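Local coordinates for protein ATPase associated with various cellular activities, AAA_5 (Staphylothermus marinus, PDB 6N0S) that probably hydrolyses ATP as the McrB component of a restriction system and carries, as the part described here, an N-terminal EVE-like domain related to PUA-like RNA-binding proteins, at residues 32-37 and 124-130; 49-53 and 78-82; 151-156 and 176-180. One frame throughout, in Å; residues are numbered along the deposited sequence.

Contact 1: 32-37 and 124-130; sequences WGMIKK and IRPSRSD
A salt bridge joins Lys36 NZ to Asp130 OD1 at 3.3 Å, with a weak hydrogen bond along the same line. In this EVE domain, related to PUA-like proteins, the contact packs the loop after helix 110-124 against the end of edge strand 30-34. The other Asp130 oxygen, OD2, accepts Ser127 N at 2.8 Å, and Asp130 N reaches Ser127 O at 3.1 Å to close a type I turn over residues 127-130. Beyond the strand, residues 35-37 form a 3-10 turn, with Lys37 N bonded to Met34 O at 3.0 Å; Lys36 is p at chi1 and extended beyond. Register is set by Met34 and Asp130, CA atoms 7.1 Å apart, while Gly33 and Ile35 pair through the backbone with Phe133 and Arg131. Arg125, with positive phi, breaks the helix and turns the chain into Pro126. Selenomethionine Met34 (t, t, m) fills the gap: SE lies 3.6 Å from Asp130 OD2, and CE 4.0 Å from Ile124 CB and 4.2 Å from Pro126 CB. Trp32, whose NE1 bonds Tyr116, packs on helices 92-105 and 110-124; its CZ3 stands 4.5 Å from Ile124 CD1.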
ATOM      1  N   TRP A  32      -1.782  -5.234  -0.157  1.00 30.89           N
ATOM      2  CA  TRP A  32      -2.413  -6.413   0.407  1.00 34.45           C
ATOM      3  C   TRP A  32      -2.434  -6.265   1.914  1.00 32.42           C
ATOM      4  O   TRP A  32      -1.649  -5.510   2.489  1.00 33.22           O
ATOM      5  CB  TRP A  32      -1.659  -7.677  -0.033  1.00 34.99           C
ATOM      6  CG  TRP A  32      -0.331  -7.850   0.608  1.00 29.49           C
ATOM      7  CD1 TRP A  32       0.870  -7.382   0.157  1.00 36.22           C
ATOM      8  CD2 TRP A  32      -0.062  -8.557   1.807  1.00 33.88           C
ATOM      9  NE1 TRP A  32       1.873  -7.750   1.011  1.00 33.13           N
ATOM     10  CE2 TRP A  32       1.323  -8.474   2.038  1.00 35.25           C
ATOM     11  CE3 TRP A  32      -0.866  -9.243   2.723  1.00 34.02           C
ATOM     12  CZ2 TRP A  32       1.932  -9.059   3.142  1.00 36.23           C
ATOM     13  CZ3 TRP A  32      -0.272  -9.817   3.818  1.00 37.64           C
ATOM     14  CH2 TRP A  32       1.121  -9.729   4.025  1.00 42.44           C
ATOM     15  N   GLY A  33      -3.346  -6.983   2.539  1.00 33.10           N
ATOM     16  CA  GLY A  33      -3.516  -6.877   3.971  1.00 37.25           C
ATOM     17  C   GLY A  33      -4.653  -7.766   4.424  1.00 36.17           C
ATOM     18  O   GLY A  33      -5.390  -8.339   3.618  1.00 34.05           O
HETATM   19  N   MSE A  34      -4.797  -7.851   5.737  1.00 34.10           N
HETATM   20  CA  MSE A  34      -5.838  -8.642   6.334  1.00 35.99           C
HETATM   21  C   MSE A  34      -7.087  -7.796   6.436  1.00 36.40           C
HETATM   22  O   MSE A  34      -7.047  -6.723   7.007  1.00 35.09           O
HETATM   23  CB  MSE A  34      -5.423  -9.126   7.725  1.00 40.04           C
HETATM   24  CG  MSE A  34      -6.473 -10.006   8.419  1.00 49.17           C
HETATM   25 SE   MSE A  34      -5.851 -10.593  10.217  1.00 63.15          SE
HETATM   26  CE  MSE A  34      -4.246 -11.267   9.713  1.00 32.49           C
ATOM     27  N   ILE A  35      -8.188  -8.325   5.905  1.00 34.58           N
ATOM     28  CA  ILE A  35      -9.390  -7.536   5.707  1.00 35.00           C
ATOM     29  C   ILE A  35      -9.894  -7.001   7.045  1.00 43.99           C
ATOM     30  O   ILE A  35     -10.069  -5.791   7.209  1.00 40.25           O
ATOM     31  CB  ILE A  35     -10.442  -8.374   4.962  1.00 38.88           C
ATOM     32  CG1 ILE A  35      -9.978  -8.587   3.521  1.00 33.57           C
ATOM     33  CG2 ILE A  35     -11.827  -7.708   4.992  1.00 37.82           C
ATOM     34  CD1 ILE A  35     -10.841  -9.533   2.671  1.00 36.70           C
ATOM     35  N   LYS A  36     -10.051  -7.877   8.048  1.00 41.57           N
ATOM     36  CA  LYS A  36     -10.617  -7.448   9.331  1.00 43.77           C
ATOM     37  C   LYS A  36      -9.733  -6.445  10.060  1.00 37.71           C
ATOM     38  O   LYS A  36     -10.209  -5.767  10.975  1.00 41.55           O
ATOM     39  CB  LYS A  36     -10.879  -8.655  10.244  1.00 48.26           C
ATOM     40  CG  LYS A  36      -9.624  -9.304  10.829  1.00 46.35           C
ATOM     41  CD  LYS A  36      -9.911 -10.614  11.578  1.00 50.84           C
ATOM     42  CE  LYS A  36      -8.883 -10.859  12.713  1.00 60.53           C
ATOM     43  NZ  LYS A  36      -9.174 -12.064  13.552  1.00 70.80           N
ATOM     44  N   LYS A  37      -8.482  -6.292   9.656  1.00 39.16           N
ATOM     45  CA  LYS A  37      -7.642  -5.241  10.216  1.00 39.29           C
ATOM     46  C   LYS A  37      -7.782  -3.898   9.498  1.00 37.83           C
ATOM     47  O   LYS A  37      -7.379  -2.877  10.059  1.00 40.13           O
ATOM     48  CB  LYS A  37      -6.166  -5.642  10.176  1.00 44.09           C
ATOM     49  CG  LYS A  37      -5.799  -6.809  11.074  1.00 54.72           C
ATOM     50  CD  LYS A  37      -5.356  -6.333  12.474  1.00 65.78           C
ATOM     51  CE  LYS A  37      -5.014  -7.490  13.426  1.00 72.45           C
ATOM     52  NZ  LYS A  37      -3.802  -8.263  12.993  1.00 66.82           N
ATOM     53  N   ILE A 124       1.069  -9.592  12.314  1.00 43.92           N
ATOM     54  CA  ILE A 124      -0.363  -9.754  12.075  1.00 44.08           C
ATOM     55  C   ILE A 124      -0.939 -11.084  12.558  1.00 48.20           C
ATOM     56  O   ILE A 124      -2.161 -11.164  12.778  1.00 52.54           O
ATOM     57  CB  ILE A 124      -0.731  -9.540  10.588  1.00 40.66           C
ATOM     58  CG1 ILE A 124      -0.031 -10.524   9.669  1.00 49.14           C
ATOM     59  CG2 ILE A 124      -0.423  -8.117  10.177  1.00 46.90           C
ATOM     60  CD1 ILE A 124      -0.465 -10.389   8.230  1.00 44.61           C
ATOM     61  N   ARG A 125      -0.118 -12.111  12.733  1.00 46.88           N
ATOM     62  CA  ARG A 125      -0.531 -13.397  13.304  1.00 47.11           C
ATOM     63  C   ARG A 125      -1.843 -13.913  12.719  1.00 46.14           C
ATOM     64  O   ARG A 125      -2.864 -13.947  13.408  1.00 47.96           O
ATOM     65  CB  ARG A 125      -0.630 -13.274  14.824  1.00 55.89           C
ATOM     66  CG  ARG A 125       0.660 -12.713  15.444  1.00 50.03           C
ATOM     67  CD  ARG A 125       0.572 -12.501  16.942  1.00 47.61           C
ATOM     68  NE  ARG A 125      -0.295 -11.381  17.299  1.00 50.19           N
ATOM     69  CZ  ARG A 125       0.058 -10.099  17.236  1.00 46.06           C
ATOM     70  NH1 ARG A 125       1.275  -9.746  16.834  1.00 53.20           N
ATOM     71  NH2 ARG A 125      -0.807  -9.158  17.572  1.00 50.10           N
ATOM     72  N   PRO A 126      -1.849 -14.358  11.470  1.00 44.83           N
ATOM     73  CA  PRO A 126      -3.083 -14.857  10.876  1.00 48.32           C
ATOM     74  C   PRO A 126      -3.544 -16.143  11.539  1.00 53.26           C
ATOM     75  O   PRO A 126      -2.767 -16.891  12.124  1.00 52.22           O
ATOM     76  CB  PRO A 126      -2.699 -15.112   9.415  1.00 42.26           C
ATOM     77  CG  PRO A 126      -1.408 -14.410   9.220  1.00 47.17           C
ATOM     78  CD  PRO A 126      -0.724 -14.469  10.537  1.00 45.77           C
ATOM     79  N   SER A 127      -4.835 -16.390  11.414  1.00 51.37           N
ATOM     80  CA  SER A 127      -5.439 -17.665  11.732  1.00 57.14           C
ATOM     81  C   SER A 127      -5.947 -18.292  10.444  1.00 59.47           C
ATOM     82  O   SER A 127      -5.988 -17.649   9.389  1.00 58.73           O
ATOM     83  CB  SER A 127      -6.578 -17.482  12.731  1.00 51.75           C
ATOM     84  OG  SER A 127      -7.734 -16.950  12.091  1.00 62.22           O
ATOM     85  N   ARG A 128      -6.366 -19.554  10.549  1.00 56.14           N
ATOM     86  CA  ARG A 128      -6.798 -20.295   9.369  1.00 60.52           C
ATOM     87  C   ARG A 128      -7.988 -19.629   8.693  1.00 59.64           C
ATOM     88  O   ARG A 128      -8.141 -19.727   7.470  1.00 54.35           O
ATOM     89  CB  ARG A 128      -7.145 -21.740   9.748  1.00 70.20           C
ATOM     90  CG  ARG A 128      -6.242 -22.337  10.838  1.00 80.54           C
ATOM     91  CD  ARG A 128      -6.109 -23.870  10.764  1.00 84.61           C
ATOM     92  NE  ARG A 128      -4.902 -24.323  11.473  1.00 80.60           N
ATOM     93  CZ  ARG A 128      -3.664 -24.215  10.991  1.00 79.29           C
ATOM     94  NH1 ARG A 128      -3.462 -23.676   9.796  1.00 75.48           N
ATOM     95  NH2 ARG A 128      -2.622 -24.642  11.704  1.00 76.14           N
ATOM     96  N   SER A 129      -8.836 -18.951   9.468  1.00 50.98           N
ATOM     97  CA  SER A 129     -10.018 -18.301   8.931  1.00 56.53           C
ATOM     98  C   SER A 129      -9.759 -16.896   8.390  1.00 57.98           C
ATOM     99  O   SER A 129     -10.569 -16.394   7.599  1.00 53.70           O
ATOM    100  CB  SER A 129     -11.092 -18.220  10.022  1.00 56.03           C
ATOM    101  OG  SER A 129     -10.483 -18.039  11.290  1.00 60.24           O
ATOM    102  N   ASP A 130      -8.671 -16.244   8.793  1.00 57.32           N
ATOM    103  CA  ASP A 130      -8.458 -14.856   8.397  1.00 47.82           C
ATOM    104  C   ASP A 130      -8.345 -14.755   6.884  1.00 45.36           C
ATOM    105  O   ASP A 130      -7.708 -15.588   6.238  1.00 44.40           O
ATOM    106  CB  ASP A 130      -7.200 -14.292   9.058  1.00 47.44           C
ATOM    107  CG  ASP A 130      -7.343 -14.128  10.564  1.00 45.87           C
ATOM    108  OD1 ASP A 130      -8.483 -14.142  11.050  1.00 47.06           O
ATOM    109  OD2 ASP A 130      -6.314 -13.970  11.259  1.00 49.42           O
TER

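Contact 2: 49-53 and 78-82; sequences LEKFG and VLSKE
Lys81, the most heavily covered residue here, lies along the end of helix 39-52 and is held at both of its nitrogens. Its backbone N donates to Gly53 O at 3.1 Å (angle 153°). Its side chain, t, t, m, t, runs back beside the last turn until NZ donates to Glu50 O at 3.2 Å. A carbonyl at a helix C-terminus has no further turn to bond, so the ammonium group takes up an acceptor there; on the way, CE passes 3.6 Å from Leu49 O.

Gly53 is the first residue beyond the helix, with phi/psi of 80/-42, and its N bonds Leu49 O at 2.7 Å. The positive phi turns the chain out of the helix and directly into strand 54-61, so that Gly53 and Lys81 become the closest CA pair of the two segments, 5.7 Å apart. In the central mixed sheet of this PUA-like EVE domain, strands 54-61 and 72-80 are antiparallel. Leu79 bonds Leu55 through the backbone, and the Lys81 to Gly53 bond carries that ladder one step past the end of strand 72-80.

Leu49 (t, p) points from the helix toward the strand end. Its CD1 sits 3.5 Å from Leu79 O, 4.1 Å from Ser80 C and 4.5 Å from both Leu79 CG and Lys81 CB. Leu79, also t, p, extends this apolar layer onto Leu55 and Ile57. Ser80 points away from the helix, and its OG bonds Asn83 N in the turn that follows.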
ATOM      1  N   LEU A  49     -12.094   2.519  -6.583  1.00 41.81           N
ATOM      2  CA  LEU A  49     -11.693   1.933  -7.854  1.00 46.60           C
ATOM      3  C   LEU A  49     -12.891   1.773  -8.770  1.00 52.74           C
ATOM      4  O   LEU A  49     -12.800   2.033  -9.978  1.00 47.84           O
ATOM      5  CB  LEU A  49     -11.030   0.579  -7.628  1.00 42.75           C
ATOM      6  CG  LEU A  49     -10.657  -0.158  -8.904  1.00 47.94           C
ATOM      7  CD1 LEU A  49      -9.622   0.639  -9.643  1.00 46.85           C
ATOM      8  CD2 LEU A  49     -10.144  -1.525  -8.599  1.00 43.92           C
ATOM      9  N   GLU A  50     -14.021   1.332  -8.202  1.00 48.54           N
ATOM     10  CA  GLU A  50     -15.236   1.121  -8.983  1.00 54.29           C
ATOM     11  C   GLU A  50     -15.700   2.419  -9.622  1.00 49.01           C
ATOM     12  O   GLU A  50     -16.056   2.449 -10.803  1.00 53.04           O
ATOM     13  CB  GLU A  50     -16.333   0.534  -8.084  1.00 50.50           C
ATOM     14  CG  GLU A  50     -17.607   0.060  -8.797  1.00 62.13           C
ATOM     15  CD  GLU A  50     -18.900   0.279  -7.970  1.00 67.05           C
ATOM     16  OE1 GLU A  50     -19.877   0.865  -8.504  1.00 67.10           O
ATOM     17  OE2 GLU A  50     -18.932  -0.131  -6.786  1.00 67.48           O
ATOM     18  N   LYS A  51     -15.684   3.513  -8.868  1.00 49.77           N
ATOM     19  CA  LYS A  51     -16.139   4.777  -9.418  1.00 41.67           C
ATOM     20  C   LYS A  51     -15.089   5.454 -10.306  1.00 54.56           C
ATOM     21  O   LYS A  51     -15.459   6.099 -11.287  1.00 47.09           O
ATOM     22  CB  LYS A  51     -16.571   5.719  -8.291  1.00 43.19           C
ATOM     23  CG  LYS A  51     -17.780   5.219  -7.490  1.00 53.14           C
ATOM     24  CD  LYS A  51     -18.917   4.750  -8.415  1.00 54.58           C
ATOM     25  CE  LYS A  51     -20.287   5.075  -7.888  1.00 61.84           C
ATOM     26  NZ  LYS A  51     -21.309   4.864  -8.963  1.00 69.83           N
ATOM     27  N   PHE A  52     -13.790   5.324 -10.022  1.00 48.62           N
ATOM     28  CA  PHE A  52     -12.805   6.076 -10.793  1.00 44.80           C
ATOM     29  C   PHE A  52     -12.098   5.267 -11.875  1.00 45.42           C
ATOM     30  O   PHE A  52     -11.456   5.866 -12.740  1.00 46.81           O
ATOM     31  CB  PHE A  52     -11.760   6.679  -9.860  1.00 45.42           C
ATOM     32  CG  PHE A  52     -12.295   7.735  -8.958  1.00 48.71           C
ATOM     33  CD1 PHE A  52     -12.547   9.001  -9.432  1.00 50.58           C
ATOM     34  CD2 PHE A  52     -12.531   7.460  -7.628  1.00 44.77           C
ATOM     35  CE1 PHE A  52     -13.032   9.986  -8.596  1.00 48.88           C
ATOM     36  CE2 PHE A  52     -13.003   8.413  -6.793  1.00 39.70           C
ATOM     37  CZ  PHE A  52     -13.269   9.699  -7.276  1.00 50.92           C
ATOM     38  N   GLY A  53     -12.176   3.938 -11.844  1.00 48.28           N
ATOM     39  CA  GLY A  53     -11.558   3.109 -12.863  1.00 44.83           C
ATOM     40  C   GLY A  53     -10.067   2.893 -12.675  1.00 44.70           C
ATOM     41  O   GLY A  53      -9.552   1.784 -12.866  1.00 46.34           O
ATOM     42  N   VAL A  78      -0.042   2.896 -10.054  1.00 34.58           N
ATOM     43  CA  VAL A  78      -1.401   2.968 -10.572  1.00 41.43           C
ATOM     44  C   VAL A  78      -2.118   1.674 -10.210  1.00 38.91           C
ATOM     45  O   VAL A  78      -1.563   0.580 -10.360  1.00 39.15           O
ATOM     46  CB  VAL A  78      -1.411   3.194 -12.104  1.00 48.22           C
ATOM     47  CG1 VAL A  78      -2.811   3.169 -12.648  1.00 51.78           C
ATOM     48  CG2 VAL A  78      -0.780   4.533 -12.451  1.00 49.02           C
ATOM     49  N   LEU A  79      -3.335   1.803  -9.706  1.00 36.56           N
ATOM     50  CA  LEU A  79      -4.199   0.673  -9.385  1.00 37.84           C
ATOM     51  C   LEU A  79      -5.394   0.716 -10.338  1.00 42.17           C
ATOM     52  O   LEU A  79      -6.284   1.557 -10.179  1.00 41.10           O
ATOM     53  CB  LEU A  79      -4.634   0.758  -7.921  1.00 36.66           C
ATOM     54  CG  LEU A  79      -5.787  -0.129  -7.464  1.00 40.69           C
ATOM     55  CD1 LEU A  79      -5.567  -1.480  -7.843  1.00 45.17           C
ATOM     56  CD2 LEU A  79      -5.954  -0.070  -5.945  1.00 46.84           C
ATOM     57  N   SER A  80      -5.422  -0.197 -11.305  1.00 43.28           N
ATOM     58  CA  SER A  80      -6.365  -0.141 -12.418  1.00 45.09           C
ATOM     59  C   SER A  80      -7.293  -1.342 -12.397  1.00 43.56           C
ATOM     60  O   SER A  80      -6.906  -2.435 -11.987  1.00 43.67           O
ATOM     61  CB  SER A  80      -5.650  -0.116 -13.766  1.00 44.83           C
ATOM     62  OG  SER A  80      -5.243  -1.428 -14.133  1.00 51.64           O
ATOM     63  N   LYS A  81      -8.531  -1.126 -12.853  1.00 44.24           N
ATOM     64  CA  LYS A  81      -9.503  -2.207 -12.900  1.00 48.95           C
ATOM     65  C   LYS A  81      -9.078  -3.286 -13.878  1.00 49.43           C
ATOM     66  O   LYS A  81      -9.302  -4.477 -13.627  1.00 49.52           O
ATOM     67  CB  LYS A  81     -10.885  -1.642 -13.261  1.00 58.63           C
ATOM     68  CG  LYS A  81     -12.064  -2.461 -12.704  1.00 55.33           C
ATOM     69  CD  LYS A  81     -13.423  -1.831 -13.040  1.00 71.58           C
ATOM     70  CE  LYS A  81     -13.673  -0.494 -12.325  1.00 60.49           C
ATOM     71  NZ  LYS A  81     -15.034   0.053 -12.660  1.00 67.67           N
ATOM     72  N   GLU A  82      -8.439  -2.881 -14.980  1.00 46.88           N
ATOM     73  CA  GLU A  82      -7.915  -3.824 -15.959  1.00 51.69           C
ATOM     74  C   GLU A  82      -6.903  -4.788 -15.337  1.00 57.63           C
ATOM     75  O   GLU A  82      -6.902  -5.985 -15.651  1.00 58.48           O
ATOM     76  CB  GLU A  82      -7.291  -3.032 -17.110  1.00 55.18           C
ATOM     77  CG  GLU A  82      -6.502  -3.845 -18.107  1.00 68.40           C
ATOM     78  CD  GLU A  82      -5.182  -3.175 -18.468  1.00 76.79           C
ATOM     79  OE1 GLU A  82      -5.206  -2.018 -18.953  1.00 89.35           O
ATOM     80  OE2 GLU A  82      -4.118  -3.793 -18.247  1.00 72.85           O
TER

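Contact 3: 151-156 and 176-180; sequences QVRDII and AIHSR
Residues 151-156 form an irregular turn, in which Val152 O accepts both Ile155 N at 2.9 Å and Ile156 N at 3.2 Å; residues 176-178 are the last of helix 171-178, and Ser179 and Arg180 follow as loop. The contact joins, within the EVE-like domain, the linker between strands 138-148 and 166-169 to the last helix of this domain. Arg180 N bonds Ile177 O at 2.9 Å as the chain leaves the helix. Val152 and Ile177 have CA atoms 7.2 Å apart, Gln151 and Arg180 8.6 Å.

Apolar side chains from the turn meet the helix: Val152 CG1 approaches Ile177 CG1 at 4.4 Å, Ile155 CG2 meets Ala176 CB at 4.2 Å, and Ile156 CG2 reaches Ile177 CD1 at 4.5 Å. Phe73 of strand 72-80 touches both Val152 and Ile177, which ties this packing to the central sheet.

Arg180 buries the most area. Its side chain is m at chi1 and extended through chi2 and chi3, curling back so that NH1 donates to Ala176 O at 3.0 Å. One guanidinium face receives Val152 CG1 and Gln151 O; Val152 CG1 is 3.7 Å from Arg180 CD, and Ile155 CD1 4.0 Å from Arg180 NH1. Gln151 OE1 is bonded to Lys148 N, while NE2 joins a water bridge to the other segment: water 1 accepts from Gln151 NE2 and from Arg180 NE, each at 3.1 Å.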
ATOM      1  N   GLN A 151       8.589  18.262   4.144  1.00 44.58           N
ATOM      2  CA  GLN A 151       8.273  19.148   3.034  1.00 46.00           C
ATOM      3  C   GLN A 151       6.779  19.364   2.855  1.00 47.66           C
ATOM      4  O   GLN A 151       6.389  20.332   2.200  1.00 45.68           O
ATOM      5  CB  GLN A 151       8.834  18.595   1.725  1.00 46.36           C
ATOM      6  CG  GLN A 151      10.358  18.675   1.534  1.00 50.31           C
ATOM      7  CD  GLN A 151      10.817  17.924   0.293  1.00 45.89           C
ATOM      8  OE1 GLN A 151      11.285  16.794   0.389  1.00 41.76           O
ATOM      9  NE2 GLN A 151      10.652  18.537  -0.880  1.00 47.84           N
ATOM     10  N   VAL A 152       5.931  18.477   3.375  1.00 47.54           N
ATOM     11  CA  VAL A 152       4.503  18.581   3.108  1.00 41.61           C
ATOM     12  C   VAL A 152       3.696  18.434   4.391  1.00 50.73           C
ATOM     13  O   VAL A 152       2.479  18.235   4.341  1.00 45.05           O
ATOM     14  CB  VAL A 152       4.048  17.545   2.068  1.00 42.35           C
ATOM     15  CG1 VAL A 152       4.732  17.791   0.772  1.00 47.30           C
ATOM     16  CG2 VAL A 152       4.318  16.109   2.550  1.00 42.62           C
ATOM     17  N   ARG A 153       4.354  18.590   5.542  1.00 48.43           N
ATOM     18  CA  ARG A 153       3.727  18.283   6.823  1.00 48.55           C
ATOM     19  C   ARG A 153       2.533  19.185   7.110  1.00 52.64           C
ATOM     20  O   ARG A 153       1.637  18.792   7.856  1.00 46.15           O
ATOM     21  CB  ARG A 153       4.763  18.395   7.949  1.00 50.91           C
ATOM     22  CG  ARG A 153       5.401  19.767   8.115  1.00 52.66           C
ATOM     23  CD  ARG A 153       6.424  19.793   9.262  1.00 58.37           C
ATOM     24  NE  ARG A 153       5.878  19.249  10.509  1.00 69.12           N
ATOM     25  CZ  ARG A 153       6.271  18.117  11.098  1.00 75.20           C
ATOM     26  NH1 ARG A 153       7.237  17.369  10.582  1.00 74.42           N
ATOM     27  NH2 ARG A 153       5.694  17.727  12.230  1.00 79.82           N
ATOM     28  N   ASP A 154       2.506  20.386   6.544  1.00 55.03           N
ATOM     29  CA  ASP A 154       1.419  21.320   6.778  1.00 56.12           C
ATOM     30  C   ASP A 154       0.333  21.196   5.727  1.00 57.51           C
ATOM     31  O   ASP A 154      -0.652  21.933   5.787  1.00 56.84           O
ATOM     32  CB  ASP A 154       1.967  22.754   6.846  1.00 58.33           C
ATOM     33  CG  ASP A 154       2.770  23.007   8.135  1.00 65.10           C
ATOM     34  OD1 ASP A 154       2.314  22.569   9.212  1.00 69.74           O
ATOM     35  OD2 ASP A 154       3.860  23.616   8.078  1.00 67.83           O
ATOM     36  N   ILE A 155       0.459  20.228   4.828  1.00 50.98           N
ATOM     37  CA  ILE A 155      -0.468  20.020   3.727  1.00 45.91           C
ATOM     38  C   ILE A 155      -1.301  18.766   3.944  1.00 55.12           C
ATOM     39  O   ILE A 155      -2.537  18.808   3.906  1.00 45.68           O
ATOM     40  CB  ILE A 155       0.301  19.944   2.393  1.00 54.70           C
ATOM     41  CG1 ILE A 155       0.873  21.315   2.063  1.00 54.19           C
ATOM     42  CG2 ILE A 155      -0.593  19.425   1.278  1.00 60.65           C
ATOM     43  CD1 ILE A 155       2.029  21.255   1.109  1.00 48.82           C
ATOM     44  N   ILE A 156      -0.636  17.634   4.160  1.00 44.81           N
ATOM     45  CA  ILE A 156      -1.308  16.385   4.510  1.00 53.12           C
ATOM     46  C   ILE A 156      -1.354  16.266   6.031  1.00 53.35           C
ATOM     47  O   ILE A 156      -0.652  16.991   6.742  1.00 52.41           O
ATOM     48  CB  ILE A 156      -0.623  15.163   3.856  1.00 51.75           C
ATOM     49  CG1 ILE A 156       0.908  15.157   4.048  1.00 57.99           C
ATOM     50  CG2 ILE A 156      -0.930  15.124   2.351  1.00 51.15           C
ATOM     51  CD1 ILE A 156       1.410  14.553   5.370  1.00 52.59           C
ATOM     52  N   ALA A 176       0.570  18.058  -4.747  1.00 37.95           N
ATOM     53  CA  ALA A 176       1.612  18.664  -3.928  1.00 35.94           C
ATOM     54  C   ALA A 176       2.821  17.741  -3.781  1.00 43.49           C
ATOM     55  O   ALA A 176       3.973  18.197  -3.817  1.00 44.10           O
ATOM     56  CB  ALA A 176       1.053  19.018  -2.550  1.00 38.19           C
ATOM     57  N   ILE A 177       2.576  16.450  -3.550  1.00 37.52           N
ATOM     58  CA  ILE A 177       3.654  15.478  -3.389  1.00 42.69           C
ATOM     59  C   ILE A 177       4.271  15.153  -4.742  1.00 37.79           C
ATOM     60  O   ILE A 177       5.496  15.152  -4.911  1.00 41.46           O
ATOM     61  CB  ILE A 177       3.110  14.207  -2.701  1.00 40.03           C
ATOM     62  CG1 ILE A 177       2.753  14.474  -1.235  1.00 37.34           C
ATOM     63  CG2 ILE A 177       4.119  13.057  -2.785  1.00 42.97           C
ATOM     64  CD1 ILE A 177       1.908  13.338  -0.603  1.00 39.50           C
ATOM     65  N   HIS A 178       3.416  14.856  -5.715  1.00 37.66           N
ATOM     66  CA  HIS A 178       3.858  14.592  -7.072  1.00 41.44           C
ATOM     67  C   HIS A 178       4.763  15.697  -7.590  1.00 46.70           C
ATOM     68  O   HIS A 178       5.756  15.423  -8.265  1.00 43.26           O
ATOM     69  CB  HIS A 178       2.640  14.448  -7.978  1.00 43.28           C
ATOM     70  CG  HIS A 178       2.974  14.064  -9.391  1.00 45.37           C
ATOM     71  ND1 HIS A 178       3.420  12.808  -9.735  1.00 48.97           N
ATOM     72  CD2 HIS A 178       2.876  14.757 -10.551  1.00 47.20           C
ATOM     73  CE1 HIS A 178       3.603  12.751 -11.044  1.00 55.91           C
ATOM     74  NE2 HIS A 178       3.270  13.919 -11.563  1.00 50.99           N
ATOM     75  N   SER A 179       4.437  16.951  -7.282  1.00 42.32           N
ATOM     76  CA  SER A 179       5.176  18.087  -7.819  1.00 47.98           C
ATOM     77  C   SER A 179       6.510  18.273  -7.120  1.00 47.77           C
ATOM     78  O   SER A 179       7.288  19.150  -7.506  1.00 42.67           O
ATOM     79  CB  SER A 179       4.331  19.373  -7.711  1.00 43.62           C
ATOM     80  OG  SER A 179       4.457  19.986  -6.431  1.00 38.34           O
ATOM     81  N   ARG A 180       6.781  17.472  -6.096  1.00 45.06           N
ATOM     82  CA  ARG A 180       8.029  17.531  -5.370  1.00 47.48           C
ATOM     83  C   ARG A 180       8.901  16.338  -5.767  1.00 47.15           C
ATOM     84  O   ARG A 180       8.466  15.374  -6.408  1.00 51.77           O
ATOM     85  CB  ARG A 180       7.765  17.587  -3.859  1.00 42.44           C
ATOM     86  CG  ARG A 180       7.501  18.995  -3.357  1.00 46.17           C
ATOM     87  CD  ARG A 180       6.861  19.020  -1.986  1.00 46.84           C
ATOM     88  NE  ARG A 180       6.687  20.382  -1.474  1.00 46.15           N
ATOM     89  CZ  ARG A 180       5.553  21.093  -1.514  1.00 42.39           C
ATOM     90  NH1 ARG A 180       4.424  20.612  -2.038  1.00 40.70           N
ATOM     91  NH2 ARG A 180       5.549  22.310  -1.000  1.00 36.57           N
TER
HETATM   92  O   HOH W   1       9.511  21.453  -0.775  1.00 60.15           O

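How the contacts relate
Contact 2 is nested inside the chain loop that contact 1 closes: strand 30-34 leads on to helix 39-52, whose far end meets strand 72-80. Their centres lie about 24 Å apart and their nearest atoms about 9 Å. Contact 3 comes later in the chain, on the opposite side of the domain centre from contact 1, with centres about 32 Å apart; it stands about 24 Å, centre to centre, from contact 2. Strand 72-80 links contacts 2 and 3: it ends in contact 2, and its Phe73 touches contact 3. Contact 1 lies at the edge of the smaller three-stranded sheet, through strand 30-34. A sulfate ion, probably from the crystallisation liquor, lies about 4 Å from the Trp32 side chain of contact 1.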